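PDB 5UQI: phosphosugar isomerase from Escherichia coli O6:H1, which probably interconverts arabinose-5-phosphate and ribulose-5-phosphate as a sugar isomerase domain enzyme of the GutQ/KpsF subfamily, and binds arabinose-5-phosphate. Local coordinates for residues I10-H15 with A147-L152; T68-F73 with E174-T179; D91-L96 with G117-S122; I121-S126 with L137-P142. One frame throughout, in Å; residues are numbered along the deposited sequence.

Interaction 1. Residues I10-H15 with A147-L152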
loop_
_atom_site.group_PDB
_atom_site.type_symbol
_atom_site.label_atom_id
_atom_site.label_comp_id
_atom_site.label_asym_id
_atom_site.label_seq_id
_atom_site.Cartn_x
_atom_site.Cartn_y
_atom_site.Cartn_z
ATOM N N ILE A 10 -5.888 -21.515 -15.172
ATOM C CA ILE A 10 -6.237 -20.649 -14.000
ATOM C C ILE A 10 -5.274 -20.844 -12.830
ATOM O O ILE A 10 -4.773 -19.864 -12.236
ATOM C CB ILE A 10 -7.676 -20.933 -13.577
ATOM C CG1 ILE A 10 -8.603 -20.444 -14.684
ATOM C CG2 ILE A 10 -8.017 -20.311 -12.226
ATOM C CD1 ILE A 10 -9.961 -21.124 -14.636
ATOM N N LYS A 11 -4.957 -22.091 -12.502
ATOM C CA LYS A 11 -4.016 -22.352 -11.415
ATOM C C LYS A 11 -2.610 -21.831 -11.728
ATOM O O LYS A 11 -1.917 -21.460 -10.788
ATOM C CB LYS A 11 -3.971 -23.860 -11.053
ATOM C CG LYS A 11 -5.261 -24.319 -10.415
ATOM C CD LYS A 11 -5.183 -25.821 -10.080
ATOM C CE LYS A 11 -6.444 -26.191 -9.330
ATOM N NZ LYS A 11 -6.240 -27.519 -8.692
ATOM N N HIS A 12 -2.218 -21.778 -13.011
ATOM C CA HIS A 12 -0.902 -21.249 -13.423
ATOM C C HIS A 12 -0.825 -19.764 -12.959
ATOM O O HIS A 12 0.147 -19.337 -12.336
ATOM C CB HIS A 12 -0.700 -21.378 -14.959
ATOM C CG HIS A 12 0.404 -20.514 -15.513
ATOM N ND1 HIS A 12 1.743 -20.823 -15.353
ATOM C CD2 HIS A 12 0.370 -19.335 -16.192
ATOM C CE1 HIS A 12 2.482 -19.884 -15.921
ATOM N NE2 HIS A 12 1.676 -18.971 -16.440
ATOM N N PHE A 13 -1.895 -19.008 -13.231
ATOM C CA PHE A 13 -1.818 -17.588 -12.904
ATOM C C PHE A 13 -1.840 -17.409 -11.391
ATOM O O PHE A 13 -1.155 -16.531 -10.853
ATOM C CB PHE A 13 -2.960 -16.836 -13.574
ATOM C CG PHE A 13 -2.842 -16.758 -15.084
ATOM C CD1 PHE A 13 -1.745 -16.155 -15.702
ATOM C CD2 PHE A 13 -3.844 -17.279 -15.889
ATOM C CE1 PHE A 13 -1.642 -16.092 -17.115
ATOM C CE2 PHE A 13 -3.762 -17.176 -17.300
ATOM C CZ PHE A 13 -2.658 -16.612 -17.919
ATOM N N MET A 14 -2.680 -18.190 -10.700
ATOM C CA MET A 14 -2.723 -18.161 -9.236
ATOM C C MET A 14 -1.386 -18.486 -8.628
ATOM O O MET A 14 -0.944 -17.833 -7.689
ATOM C CB MET A 14 -3.822 -19.104 -8.660
ATOM C CG MET A 14 -5.217 -18.784 -9.154
ATOM S SD MET A 14 -6.369 -19.837 -8.233
ATOM C CE MET A 14 -6.233 -19.294 -6.534
ATOM N N HIS A 15 -0.730 -19.496 -9.218
ATOM C CA HIS A 15 0.559 -19.885 -8.711
ATOM C C HIS A 15 1.624 -18.785 -8.896
ATOM O O HIS A 15 2.449 -18.605 -7.976
ATOM C CB HIS A 15 0.982 -21.181 -9.434
ATOM C CG HIS A 15 2.367 -21.629 -9.095
ATOM N ND1 HIS A 15 2.698 -22.194 -7.882
ATOM C CD2 HIS A 15 3.508 -21.586 -9.821
ATOM C CE1 HIS A 15 3.993 -22.466 -7.872
ATOM N NE2 HIS A 15 4.503 -22.124 -9.040
ATOM N N ALA A 147 1.857 -11.566 -13.479
ATOM C CA ALA A 147 1.454 -12.962 -13.696
ATOM C C ALA A 147 1.163 -13.257 -15.158
ATOM O O ALA A 147 1.156 -14.426 -15.544
ATOM C CB ALA A 147 0.241 -13.308 -12.810
ATOM N N ASP A 148 0.932 -12.224 -15.972
ATOM C CA ASP A 148 0.523 -12.447 -17.376
ATOM C C ASP A 148 1.774 -12.709 -18.234
ATOM O O ASP A 148 2.880 -12.342 -17.826
ATOM C CB ASP A 148 -0.310 -11.267 -17.934
ATOM C CG ASP A 148 0.391 -9.897 -17.811
ATOM O OD1 ASP A 148 0.970 -9.592 -16.732
ATOM O OD2 ASP A 148 0.357 -9.111 -18.825
ATOM N N ASN A 149 1.616 -13.317 -19.411
ATOM C CA ASN A 149 2.800 -13.625 -20.244
ATOM C C ASN A 149 3.568 -12.375 -20.652
ATOM O O ASN A 149 4.807 -12.380 -20.654
ATOM C CB ASN A 149 2.433 -14.495 -21.443
ATOM C CG ASN A 149 2.109 -15.936 -21.039
ATOM O OD1 ASN A 149 1.659 -16.217 -19.907
ATOM N ND2 ASN A 149 2.320 -16.865 -21.975
ATOM N N LEU A 150 2.820 -11.310 -20.947
ATOM C CA LEU A 150 3.349 -9.985 -21.275
ATOM C C LEU A 150 4.019 -9.269 -20.085
ATOM O O LEU A 150 4.892 -8.407 -20.289
ATOM C CB LEU A 150 2.203 -9.108 -21.799
ATOM C CG LEU A 150 1.305 -9.576 -22.963
ATOM C CD1 LEU A 150 -0.106 -8.961 -22.887
ATOM C CD2 LEU A 150 2.002 -9.265 -24.287
ATOM N N GLY A 151 3.597 -9.603 -18.858
ATOM C CA GLY A 151 4.182 -9.046 -17.623
ATOM C C GLY A 151 3.740 -7.609 -17.394
ATOM O O GLY A 151 4.452 -6.811 -16.739
ATOM N N LEU A 152 2.545 -7.291 -17.903
ATOM C CA LEU A 152 2.027 -5.920 -17.932
ATOM C C LEU A 152 0.894 -5.665 -16.943
ATOM O O LEU A 152 0.740 -4.534 -16.500
ATOM C CB LEU A 152 1.498 -5.624 -19.329
ATOM C CG LEU A 152 2.524 -5.481 -20.462
ATOM C CD1 LEU A 152 1.770 -5.302 -21.776
ATOM C CD2 LEU A 152 3.518 -4.351 -20.208
HETATM O O HOH W 1 2.245 -16.300 -17.331
#
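Ala147 O is gripped by a water that also holds His12 NE2 and Asn149 OD1, and this three-way bridge is the polar core of a small surface contact between the long N-terminal helix 3-25 and a loop of the sugar isomerase (SIS) domain. The loop, which runs from strand 137-140 to helix 156-175, brings Ala147 and Asn149 to the helix flank. The water donates to Ala147 O at 2.8 Å and to Asn149 OD1 at 2.6 Å. Its distance to His12 NE2 is 2.9 Å, and it lies in the plane of the imidazole, at the ring edge. CG of His12 lies anti to the backbone N (chi1 163°), and NE2 is the ring atom that faces the water.

Phe13, the next residue, touches the loop directly, through its ring edge. That edge meets the same carbonyl, with CD1 3.4 Å from Ala147 O, while His12 CD2 sits over one ring face, offset toward the rim. Two hydrogen bonds thus reach Ala147 O, one from the water and one from Asn16 ND2 on the same helix, and the Phe13 edge lies beside it.

The loop is braced from within as well. Asp148 turns its CB away from the helix, and its carboxylate reaches along the loop: Leu152 N donates to Asp148 OD2 at 3.0 Å, on the syn side, while Asp148 OD1 accepts from Ala153 N.

Interaction 2. Residues T68-F73 with E174-T179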
loop_
_atom_site.group_PDB
_atom_site.type_symbol
_atom_site.label_atom_id
_atom_site.label_comp_id
_atom_site.label_asym_id
_atom_site.label_seq_id
_atom_site.Cartn_x
_atom_site.Cartn_y
_atom_site.Cartn_z
ATOM N N THR A 68 -9.508 -2.005 11.737
ATOM C CA THR A 68 -8.703 -2.726 12.755
ATOM C C THR A 68 -8.056 -1.756 13.722
ATOM O O THR A 68 -7.156 -2.193 14.461
ATOM C CB THR A 68 -7.672 -3.619 12.111
ATOM O OG1 THR A 68 -6.757 -2.837 11.337
ATOM C CG2 THR A 68 -8.308 -4.679 11.169
ATOM N N GLY A 69 -8.484 -0.498 13.763
ATOM C CA GLY A 69 -8.092 0.423 14.817
ATOM C C GLY A 69 -7.104 1.529 14.525
ATOM O O GLY A 69 -6.705 2.236 15.424
ATOM N N THR A 70 -6.707 1.675 13.252
ATOM C CA THR A 70 -5.813 2.773 12.872
ATOM C C THR A 70 -6.593 3.730 11.907
ATOM O O THR A 70 -6.703 3.380 10.743
ATOM C CB THR A 70 -4.584 2.183 12.171
ATOM O OG1 THR A 70 -3.919 1.267 13.081
ATOM C CG2 THR A 70 -3.618 3.306 11.766
ATOM N N PRO A 71 -7.083 4.892 12.374
ATOM C CA PRO A 71 -7.899 5.774 11.549
ATOM C C PRO A 71 -7.085 6.086 10.270
ATOM O O PRO A 71 -5.927 6.526 10.341
ATOM C CB PRO A 71 -8.147 6.995 12.427
ATOM C CG PRO A 71 -8.329 6.279 13.806
ATOM C CD PRO A 71 -7.194 5.295 13.803
ATOM N N SER A 72 -7.769 5.954 9.144
ATOM C CA SER A 72 -7.095 6.015 7.827
ATOM C C SER A 72 -8.159 6.284 6.792
ATOM O O SER A 72 -9.283 5.882 6.961
ATOM C CB SER A 72 -6.502 4.648 7.549
ATOM O OG SER A 72 -5.838 4.592 6.327
ATOM N N PHE A 73 -7.801 6.949 5.699
ATOM C CA PHE A 73 -8.685 7.021 4.549
ATOM C C PHE A 73 -7.823 7.192 3.282
ATOM O O PHE A 73 -6.613 7.368 3.354
ATOM C CB PHE A 73 -9.721 8.194 4.665
ATOM C CG PHE A 73 -9.105 9.595 4.731
ATOM C CD1 PHE A 73 -8.480 10.072 5.893
ATOM C CD2 PHE A 73 -9.160 10.444 3.598
ATOM C CE1 PHE A 73 -7.928 11.361 5.910
ATOM C CE2 PHE A 73 -8.612 11.753 3.599
ATOM C CZ PHE A 73 -7.986 12.212 4.772
ATOM N N GLU A 174 -2.829 -5.579 16.618
ATOM C CA GLU A 174 -2.415 -6.449 17.762
ATOM C C GLU A 174 -1.604 -5.650 18.741
ATOM O O GLU A 174 -1.852 -5.714 19.947
ATOM C CB GLU A 174 -1.679 -7.680 17.258
ATOM C CG GLU A 174 -1.135 -8.588 18.365
ATOM C CD GLU A 174 -0.896 -10.006 17.884
ATOM O OE1 GLU A 174 -1.633 -10.499 16.984
ATOM O OE2 GLU A 174 0.040 -10.638 18.427
ATOM N N LEU A 175 -0.643 -4.862 18.250
ATOM C CA LEU A 175 0.221 -4.029 19.131
ATOM C C LEU A 175 -0.540 -3.003 19.964
ATOM O O LEU A 175 -0.156 -2.766 21.121
ATOM C CB LEU A 175 1.355 -3.380 18.321
ATOM C CG LEU A 175 2.322 -4.414 17.710
ATOM C CD1 LEU A 175 3.205 -3.744 16.663
ATOM C CD2 LEU A 175 3.202 -5.022 18.824
ATOM N N LYS A 176 -1.655 -2.448 19.462
ATOM C CA LYS A 176 -2.407 -1.475 20.212
ATOM C C LYS A 176 -3.530 -2.106 21.042
ATOM O O LYS A 176 -4.297 -1.352 21.648
ATOM C CB LYS A 176 -2.947 -0.376 19.277
ATOM C CG LYS A 176 -4.138 -0.761 18.413
ATOM C CD LYS A 176 -4.343 0.264 17.303
ATOM C CE LYS A 176 -4.622 1.671 17.840
ATOM N NZ LYS A 176 -4.275 2.670 16.771
ATOM N N LYS A 177 -3.632 -3.447 21.041
ATOM C CA LYS A 177 -4.641 -4.175 21.838
ATOM C C LYS A 177 -6.075 -3.847 21.380
ATOM O O LYS A 177 -7.024 -3.689 22.164
ATOM C CB LYS A 177 -4.489 -3.847 23.365
ATOM C CG LYS A 177 -3.082 -4.008 23.916
ATOM C CD LYS A 177 -2.795 -5.376 24.508
ATOM C CE LYS A 177 -1.523 -5.377 25.376
ATOM N NZ LYS A 177 -0.247 -5.414 24.591
ATOM N N PHE A 178 -6.248 -3.723 20.067
ATOM C CA PHE A 178 -7.568 -3.578 19.529
ATOM C C PHE A 178 -8.425 -4.814 19.829
ATOM O O PHE A 178 -7.965 -5.926 19.680
ATOM C CB PHE A 178 -7.405 -3.374 18.009
ATOM C CG PHE A 178 -8.675 -3.000 17.320
ATOM C CD1 PHE A 178 -9.147 -1.678 17.414
ATOM C CD2 PHE A 178 -9.344 -3.932 16.563
ATOM C CE1 PHE A 178 -10.335 -1.299 16.754
ATOM C CE2 PHE A 178 -10.553 -3.539 15.877
ATOM C CZ PHE A 178 -11.027 -2.265 16.003
ATOM N N THR A 179 -9.657 -4.592 20.295
ATOM C CA THR A 179 -10.514 -5.669 20.811
ATOM C C THR A 179 -11.651 -6.107 19.902
ATOM O O THR A 179 -12.071 -5.348 18.972
ATOM C CB THR A 179 -11.159 -5.171 22.123
ATOM O OG1 THR A 179 -12.041 -4.078 21.841
ATOM C CG2 THR A 179 -10.100 -4.650 23.074
#
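Gly69 lies against the ring of Phe178, with its CA only 3.4 Å from Phe178 CE1 and no side chain between the two. The glycine has positive phi (107°) and is the C-prime residue of a Schellman motif ending helix 52-67, just before the chain enters strand 72-76, outermost in the parallel sheet of this chain. Its partner is a helix end too: Lys177, also at positive phi, forms the Schellman motif that closes helix 156-175, and Phe178 follows it.

Phe178 offers one ring face to the turn. Thr68 O stands 3.3 Å above the ring plane and Gly69 N 3.6 Å above it, both offset toward the rim, so the peptide linking the two residues is laid over the ring. CG of Phe178, anti to the backbone N (chi1 -171°), is itself 3.3 Å from Thr68 O.

Lys176 closes the contact. Its chain bends at chi3 and passes over Gly69 O, to which NZ donates a 2.8 Å hydrogen bond from above the carbonyl plane, 39° out of it. Thr68 O, besides facing the ring, accepts a hydrogen bond from Ser173 OG of helix 156-175.

Side chains from one helix end therefore meet the backbone of the other. Gly69 O lies just past the C-terminal end of helix 52-67, and a lysine ammonium beside it is probably favoured by the partial negative charge of that helix end as well as by its hydrogen bond.

Interaction 3. Residues D91-L96 with G117-S122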
loop_
_atom_site.group_PDB
_atom_site.type_symbol
_atom_site.label_atom_id
_atom_site.label_comp_id
_atom_site.label_asym_id
_atom_site.label_seq_id
_atom_site.Cartn_x
_atom_site.Cartn_y
_atom_site.Cartn_z
ATOM N N ASP A 91 -0.940 16.635 11.326
ATOM C CA ASP A 91 -0.600 15.392 12.058
ATOM C C ASP A 91 -0.758 14.108 11.216
ATOM O O ASP A 91 -0.407 13.013 11.689
ATOM C CB ASP A 91 -1.500 15.220 13.284
ATOM C CG ASP A 91 -1.278 16.313 14.357
ATOM O OD1 ASP A 91 -0.122 16.703 14.576
ATOM O OD2 ASP A 91 -2.276 16.749 14.957
ATOM N N ASP A 92 -1.302 14.234 9.991
ATOM C CA ASP A 92 -1.535 13.015 9.206
ATOM C C ASP A 92 -0.256 12.498 8.615
ATOM O O ASP A 92 0.677 13.273 8.366
ATOM C CB ASP A 92 -2.499 13.316 8.059
ATOM C CG ASP A 92 -3.919 13.724 8.544
ATOM O OD1 ASP A 92 -4.321 13.452 9.710
ATOM O OD2 ASP A 92 -4.621 14.442 7.781
ATOM N N VAL A 93 -0.176 11.181 8.463
ATOM C CA VAL A 93 0.984 10.536 7.834
ATOM C C VAL A 93 0.491 10.024 6.512
ATOM O O VAL A 93 -0.604 9.451 6.502
ATOM C CB VAL A 93 1.542 9.391 8.708
ATOM C CG1 VAL A 93 2.568 8.515 7.971
ATOM C CG2 VAL A 93 2.053 10.020 10.023
ATOM N N VAL A 94 1.283 10.156 5.452
ATOM C CA VAL A 94 0.841 9.840 4.067
ATOM C C VAL A 94 1.601 8.623 3.588
ATOM O O VAL A 94 2.862 8.581 3.663
ATOM C CB VAL A 94 1.037 11.067 3.128
ATOM C CG1 VAL A 94 0.594 10.727 1.720
ATOM C CG2 VAL A 94 0.286 12.278 3.627
ATOM N N ILE A 95 0.871 7.612 3.066
ATOM C CA ILE A 95 1.513 6.492 2.417
ATOM C C ILE A 95 1.165 6.591 0.951
ATOM O O ILE A 95 -0.020 6.533 0.585
ATOM C CB ILE A 95 1.022 5.122 2.965
ATOM C CG1 ILE A 95 1.389 4.989 4.467
ATOM C CG2 ILE A 95 1.563 3.988 2.154
ATOM C CD1 ILE A 95 0.884 3.699 5.151
ATOM N N LEU A 96 2.155 6.735 0.093
ATOM C CA LEU A 96 1.895 6.804 -1.338
ATOM C C LEU A 96 2.289 5.477 -1.976
ATOM O O LEU A 96 3.410 4.977 -1.798
ATOM C CB LEU A 96 2.739 7.905 -1.999
ATOM C CG LEU A 96 2.404 9.288 -1.422
ATOM C CD1 LEU A 96 3.494 9.788 -0.433
ATOM C CD2 LEU A 96 2.149 10.316 -2.522
ATOM N N GLY A 117 4.475 19.522 4.681
ATOM C CA GLY A 117 5.353 19.037 5.767
ATOM C C GLY A 117 5.056 17.679 6.333
ATOM O O GLY A 117 5.767 17.187 7.189
ATOM N N ASN A 118 3.983 17.041 5.881
ATOM C CA ASN A 118 3.734 15.722 6.423
ATOM C C ASN A 118 4.822 14.668 6.211
ATOM O O ASN A 118 5.507 14.671 5.170
ATOM C CB ASN A 118 2.443 15.201 5.785
ATOM C CG ASN A 118 1.279 16.148 5.985
ATOM O OD1 ASN A 118 1.110 17.139 5.238
ATOM N ND2 ASN A 118 0.469 15.833 6.957
ATOM N N TYR A 119 4.895 13.700 7.117
ATOM C CA TYR A 119 5.791 12.573 6.957
ATOM C C TYR A 119 5.264 11.672 5.844
ATOM O O TYR A 119 4.049 11.356 5.845
ATOM C CB TYR A 119 5.815 11.806 8.279
ATOM C CG TYR A 119 6.956 10.841 8.350
ATOM C CD1 TYR A 119 6.891 9.587 7.814
ATOM C CD2 TYR A 119 8.177 11.224 8.927
ATOM C CE1 TYR A 119 7.950 8.693 7.837
ATOM C CE2 TYR A 119 9.228 10.336 8.943
ATOM C CZ TYR A 119 9.128 9.073 8.430
ATOM O OH TYR A 119 10.190 8.164 8.460
ATOM N N LEU A 120 6.118 11.392 4.871
ATOM C CA LEU A 120 5.734 10.658 3.645
ATOM C C LEU A 120 6.379 9.303 3.641
ATOM O O LEU A 120 7.576 9.162 3.765
ATOM C CB LEU A 120 6.122 11.423 2.363
ATOM C CG LEU A 120 5.674 12.888 2.304
ATOM C CD1 LEU A 120 6.227 13.435 0.964
ATOM C CD2 LEU A 120 4.134 13.043 2.458
ATOM N N ILE A 121 5.569 8.253 3.380
ATOM C CA ILE A 121 6.036 6.891 3.255
ATOM C C ILE A 121 5.698 6.444 1.842
ATOM O O ILE A 121 4.608 6.749 1.367
ATOM C CB ILE A 121 5.239 5.997 4.263
ATOM C CG1 ILE A 121 5.626 6.437 5.695
ATOM C CG2 ILE A 121 5.539 4.512 4.050
ATOM C CD1 ILE A 121 4.672 5.821 6.712
ATOM N N SER A 122 6.591 5.742 1.173
ATOM C CA SER A 122 6.279 5.181 -0.128
ATOM C C SER A 122 6.292 3.660 -0.089
ATOM O O SER A 122 7.092 3.057 0.615
ATOM C CB SER A 122 7.211 5.657 -1.261
ATOM O OG SER A 122 8.597 5.244 -0.927
HETATM O O HOH W 2 3.120 13.796 9.421
#
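Strands 93-96 and 120-122 run parallel, their axes 4.6 Å apart at closest approach and inclined by 22°, and Val94 pairs with Leu120, Ile95 with Ile121 and Leu96 with Ser122. Val94 N donates to Tyr119 O and its carbonyl accepts from Ile121 N, at 2.7 Å; Leu96 N then reaches Ile121 O. CA-H...O contacts fill in between, among them Ile95 CA to Ile121 O at 3.3 Å.

On one face of the sheet Ile95 and Ile121 lie side by side, pointing the same way, and Ile121 CD1 extends to Val93 CG1 at 3.6 Å; helix 32-41 packs on this face through Leu35 and Leu39. On the other, Leu120 CD2 rests against Val94 CB at 3.7 Å, the two side chains again alongside, while Leu96 CD1 meets Leu120 CB on a slanting course.

Ahead of the strands, Asn118 ND2 donates to Asp92 O at 2.9 Å, with that oxygen nearly in its amide plane, though the donor stands above the carbonyl plane. The same ND2 also donates to Ala89 O, and a water donates to Asp92 O while accepting from Tyr119 N.

This is the parallel pairing of a Rossmann-like SIS sheet: the ladder satisfies buried backbone groups between a face of Ile95 and Ile121 and one of Val94, Leu120 and Leu96 that also carries Ser122, and at its start an amide and a water take over the bonding.

Interaction 4. Residues I121-S126 with L137-P142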
loop_
_atom_site.group_PDB
_atom_site.type_symbol
_atom_site.label_atom_id
_atom_site.label_comp_id
_atom_site.label_asym_id
_atom_site.label_seq_id
_atom_site.Cartn_x
_atom_site.Cartn_y
_atom_site.Cartn_z
ATOM N N ILE A 121 5.569 8.253 3.380
ATOM C CA ILE A 121 6.036 6.891 3.255
ATOM C C ILE A 121 5.698 6.444 1.842
ATOM O O ILE A 121 4.608 6.749 1.367
ATOM C CB ILE A 121 5.239 5.997 4.263
ATOM C CG1 ILE A 121 5.626 6.437 5.695
ATOM C CG2 ILE A 121 5.539 4.512 4.050
ATOM C CD1 ILE A 121 4.672 5.821 6.712
ATOM N N SER A 122 6.591 5.742 1.173
ATOM C CA SER A 122 6.279 5.181 -0.128
ATOM C C SER A 122 6.292 3.660 -0.089
ATOM O O SER A 122 7.092 3.057 0.615
ATOM C CB SER A 122 7.211 5.657 -1.261
ATOM O OG SER A 122 8.597 5.244 -0.927
ATOM N N PHE A 123 5.362 3.027 -0.831
ATOM C CA PHE A 123 5.460 1.611 -1.103
ATOM C C PHE A 123 5.702 1.467 -2.585
ATOM O O PHE A 123 4.789 1.770 -3.413
ATOM C CB PHE A 123 4.075 0.937 -0.808
ATOM C CG PHE A 123 3.691 0.746 0.665
ATOM C CD1 PHE A 123 4.380 1.302 1.742
ATOM C CD2 PHE A 123 2.483 0.044 0.963
ATOM C CE1 PHE A 123 3.984 1.082 3.050
ATOM C CE2 PHE A 123 2.063 -0.130 2.283
ATOM C CZ PHE A 123 2.814 0.352 3.329
ATOM N N THR A 124 6.898 1.004 -3.011
ATOM C CA THR A 124 7.271 0.879 -4.429
ATOM C C THR A 124 8.152 -0.346 -4.577
ATOM O O THR A 124 8.605 -0.871 -3.553
ATOM C CB THR A 124 8.036 2.117 -4.996
ATOM O OG1 THR A 124 9.423 2.085 -4.570
ATOM C CG2 THR A 124 7.398 3.474 -4.527
ATOM N N ARG A 125 8.452 -0.685 -5.814
ATOM C CA ARG A 125 9.288 -1.838 -6.056
ATOM C C ARG A 125 10.765 -1.504 -5.897
ATOM O O ARG A 125 11.587 -2.431 -6.040
ATOM C CB ARG A 125 8.977 -2.402 -7.437
ATOM C CG ARG A 125 9.594 -1.694 -8.591
ATOM C CD ARG A 125 9.113 -2.313 -9.913
ATOM N NE ARG A 125 9.508 -1.413 -10.964
ATOM C CZ ARG A 125 8.858 -1.222 -12.114
ATOM N NH1 ARG A 125 7.717 -1.866 -12.357
ATOM N NH2 ARG A 125 9.337 -0.348 -13.010
ATOM N N SER A 126 11.104 -0.245 -5.673
ATOM C CA SER A 126 12.548 0.177 -5.640
ATOM C C SER A 126 12.830 1.414 -4.845
ATOM O O SER A 126 12.246 2.493 -5.119
ATOM C CB SER A 126 13.014 0.457 -7.065
ATOM O OG SER A 126 14.408 0.900 -7.085
ATOM N N LEU A 137 10.291 7.820 4.368
ATOM C CA LEU A 137 10.530 6.404 4.558
ATOM C C LEU A 137 10.107 5.711 3.273
ATOM O O LEU A 137 8.907 5.710 2.894
ATOM C CB LEU A 137 9.795 5.864 5.798
ATOM C CG LEU A 137 9.969 4.350 5.973
ATOM C CD1 LEU A 137 11.413 3.962 6.300
ATOM C CD2 LEU A 137 9.041 3.899 7.074
ATOM N N SER A 138 11.087 5.114 2.610
ATOM C CA SER A 138 10.843 4.208 1.473
ATOM C C SER A 138 10.763 2.773 1.937
ATOM O O SER A 138 11.740 2.217 2.555
ATOM C CB SER A 138 11.964 4.351 0.400
ATOM O OG SER A 138 11.892 3.274 -0.536
ATOM N N VAL A 139 9.622 2.132 1.612
ATOM C CA VAL A 139 9.456 0.739 1.885
ATOM C C VAL A 139 9.517 0.043 0.540
ATOM O O VAL A 139 8.694 0.320 -0.385
ATOM C CB VAL A 139 8.084 0.484 2.542
ATOM C CG1 VAL A 139 7.878 -0.998 2.747
ATOM C CG2 VAL A 139 7.968 1.229 3.846
ATOM N N GLU A 140 10.449 -0.885 0.373
ATOM C CA GLU A 140 10.663 -1.526 -0.919
ATOM C C GLU A 140 9.915 -2.863 -0.864
ATOM O O GLU A 140 10.090 -3.675 0.074
ATOM C CB GLU A 140 12.168 -1.690 -1.221
ATOM C CG GLU A 140 12.482 -2.297 -2.573
ATOM C CD GLU A 140 14.000 -2.335 -2.821
ATOM O OE1 GLU A 140 14.579 -3.309 -2.316
ATOM O OE2 GLU A 140 14.625 -1.418 -3.432
ATOM N N ILE A 141 8.982 -3.041 -1.797
ATOM C CA ILE A 141 8.203 -4.277 -1.881
ATOM C C ILE A 141 8.551 -4.843 -3.254
ATOM O O ILE A 141 7.909 -4.497 -4.247
ATOM C CB ILE A 141 6.697 -3.998 -1.773
ATOM C CG1 ILE A 141 6.414 -3.248 -0.443
ATOM C CG2 ILE A 141 5.937 -5.345 -1.895
ATOM C CD1 ILE A 141 4.974 -2.853 -0.194
ATOM N N PRO A 142 9.571 -5.723 -3.303
ATOM C CA PRO A 142 10.094 -6.185 -4.581
ATOM C C PRO A 142 9.073 -7.100 -5.298
ATOM O O PRO A 142 8.453 -7.982 -4.670
ATOM C CB PRO A 142 11.370 -6.946 -4.175
ATOM C CG PRO A 142 11.058 -7.476 -2.814
ATOM C CD PRO A 142 10.104 -6.505 -2.165
HETATM O O HOH W 3 9.534 2.724 -1.767
#
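Phe123 and Val139 lie side by side on one face of the parallel sheet, pointing the same way, with Phe123 CD1 3.9 Å from Val139 CB. They belong to a beta-alpha-beta unit of the SIS domain, in which helix 130-134 links strand 120-124 to strand 137-140, the sheet's outermost strand in this chain. Ile141, just past the end of strand 137-140, crosses Phe123 at a slant, and its CD1 lies 3.9 Å from Phe123 CG. Val161 of helix 156-175 also packs on the Phe123 side chain. Further back, Ile121 CG2 meets Val139 CG2.

On the opposite face these two strands carry hydroxyls. Ser122, Thr124 and Ser138 all turn theirs to one water, which lies 2.7 Å from Ser138 OG and 2.8 Å from Ser122 OG. It also donates to Val139 O, so the three hydroxyls share one water across the two strands. Ser138 OG is also hydrogen-bonded to His127 ND1. Thr124 OG1 further accepts from Ser126 N in an ST turn, where the chain leaves the sheet.

The backbone ladder runs Ser122 N to Leu137 O, Val139 N to Ser122 O, Thr124 N to Val139 O and Ile141 N to Thr124 O. Beyond it, Arg125 NH1 forms a weak hydrogen bond to Asn99, a residue of the arabinose-5-phosphate pocket. At the far end the extended Glu140 side chain lays CG against Arg125 O at 3.6 Å and sets OE2, which accepts from His127 N, 3.4 Å from Ser126 CA.

Interactions 3 and 4 form one continuous piece of the parallel sheet: they share Ile121 and Ser122 on strand 120-124, which is paired with strand 93-97 on one side and strand 137-140 on the other. In buried interaction 3 the water joins backbone atoms at the start of the strands, whereas in interaction 4, at the sheet's outer strand, three hydroxyls share one on a single face. Interaction 2 reaches the same sheet at the start of strand 72-76, the outermost strand on the other side, joining helix ends through a lysine and an aromatic ring. Interaction 1 is a surface contact, about 34 Å from interaction 2 between centres, where, between the two segments, a water makes the polar link.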